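Local coordinates for glycosyl hydrolase family 2, TIM barrel domain protein (Faecalibacterium prausnitzii A2-165, PDB 6ED2), which is a gut bacterial beta-glucuronidase of glycosyl hydrolase family 2, which probably removes glucuronic acid from glucuronide conjugates, at residues Glu241-Gly245 against Thr246-Ala250. Sequence-based numbering, arbitrary orientation.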
# COMPACT_ATOMS: atom_id res chain seq x y z
N GLU A 241 27.96 -44.36 -20.41
CA GLU A 241 26.69 -45.02 -20.69
C GLU A 241 25.58 -44.00 -20.56
O GLU A 241 25.68 -43.03 -19.80
CB GLU A 241 26.43 -46.18 -19.71
CG GLU A 241 27.47 -47.29 -19.76
CD GLU A 241 27.36 -48.21 -18.57
OE1 GLU A 241 27.76 -47.80 -17.46
OE2 GLU A 241 26.85 -49.34 -18.73
N LEU A 242 24.51 -44.22 -21.31
CA LEU A 242 23.35 -43.34 -21.29
C LEU A 242 22.13 -44.19 -20.97
O LEU A 242 21.87 -45.18 -21.67
CB LEU A 242 23.18 -42.61 -22.62
CG LEU A 242 22.33 -41.36 -22.54
CD1 LEU A 242 22.99 -40.32 -21.65
CD2 LEU A 242 22.09 -40.82 -23.95
N TYR A 243 21.39 -43.82 -19.92
CA TYR A 243 20.22 -44.56 -19.48
C TYR A 243 18.96 -43.73 -19.67
O TYR A 243 18.94 -42.53 -19.37
CB TYR A 243 20.34 -44.97 -18.01
CG TYR A 243 21.28 -46.13 -17.81
CD1 TYR A 243 22.64 -45.92 -17.67
CD2 TYR A 243 20.81 -47.44 -17.80
CE1 TYR A 243 23.50 -46.97 -17.49
CE2 TYR A 243 21.68 -48.51 -17.62
CZ TYR A 243 23.02 -48.26 -17.47
OH TYR A 243 23.92 -49.28 -17.29
N ASP A 244 17.92 -44.39 -20.17
CA ASP A 244 16.56 -43.88 -20.15
C ASP A 244 15.81 -44.70 -19.10
O ASP A 244 15.36 -45.81 -19.39
CB ASP A 244 15.91 -44.01 -21.52
CG ASP A 244 14.55 -43.35 -21.58
OD1 ASP A 244 14.19 -42.68 -20.59
OD2 ASP A 244 13.85 -43.50 -22.61
N GLY A 245 15.70 -44.17 -17.89
CA GLY A 245 15.19 -45.01 -16.82
C GLY A 245 16.19 -46.11 -16.55
O GLY A 245 17.39 -45.85 -16.38
N THR A 246 15.72 -47.37 -16.51
CA THR A 246 16.60 -48.50 -16.27
C THR A 246 17.14 -49.11 -17.56
O THR A 246 17.97 -50.02 -17.50
CB THR A 246 15.89 -49.61 -15.47
OG1 THR A 246 15.00 -50.35 -16.32
CG2 THR A 246 15.12 -49.04 -14.28
N THR A 247 16.70 -48.63 -18.71
CA THR A 247 17.18 -49.15 -19.99
C THR A 247 18.41 -48.37 -20.43
O THR A 247 18.37 -47.14 -20.54
CB THR A 247 16.09 -49.02 -21.04
OG1 THR A 247 14.92 -49.70 -20.57
CG2 THR A 247 16.54 -49.65 -22.36
N ARG A 248 19.51 -49.07 -20.67
CA ARG A 248 20.67 -48.45 -21.29
C ARG A 248 20.39 -48.24 -22.78
O ARG A 248 20.06 -49.20 -23.49
CB ARG A 248 21.92 -49.30 -21.09
CG ARG A 248 23.20 -48.54 -21.37
CD ARG A 248 24.40 -49.38 -21.05
NE ARG A 248 24.51 -50.50 -21.97
CZ ARG A 248 25.43 -51.44 -21.86
NH1 ARG A 248 26.32 -51.38 -20.88
NH2 ARG A 248 25.47 -52.44 -22.74
N VAL A 249 20.49 -47.00 -23.24
CA VAL A 249 20.21 -46.70 -24.64
C VAL A 249 21.48 -46.48 -25.45
O VAL A 249 21.42 -46.49 -26.69
CB VAL A 249 19.27 -45.48 -24.77
CG1 VAL A 249 17.95 -45.76 -24.07
CG2 VAL A 249 19.92 -44.22 -24.21
N ALA A 250 22.62 -46.26 -24.80
CA ALA A 250 23.88 -46.09 -25.50
C ALA A 250 25.02 -46.38 -24.54
O ALA A 250 24.89 -46.21 -23.33
CB ALA A 250 24.03 -44.67 -26.07
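Arg248 and Glu241 form a salt bridge across a beta hairpin with a classic bulge, at the edge of the four-stranded antiparallel sheet in the family 2 domain. NH1 of Arg248 donates to the anti lone pair of Glu241 OE2 (3.0 Å), which lies in the guanidinium plane although the two flat groups are turned 62° apart. Glu241 also belongs to a magnesium site with Thr239, so the nearby magnesium may help the arginine balance its charge. The bulge is a worked example of one carbonyl serving two donors: Leu242 O takes a short, fairly straight bond from Val249 N (2.8 Å) and a weak one from Ala250 N (3.4 Å). Beyond it, Asp244 N binds Thr247 O (2.8 Å) and a type II' turn closes the hairpin, Gly245 supplying the positive phi. Arg248, with CG anti to its own N (chi1 -164°), runs its aliphatic part over one face of the Tyr243 ring, Arg248 CB standing 4.0 Å from the ring centroid. Replacing Tyr243 with an alanine would probably strip that support from the arginine stem and let its guanidinium wander from Glu241. At the bulge itself, Leu242 CB packs against Val249 CG2 at 4.0 Å and Ala250 CB at 4.1 Å.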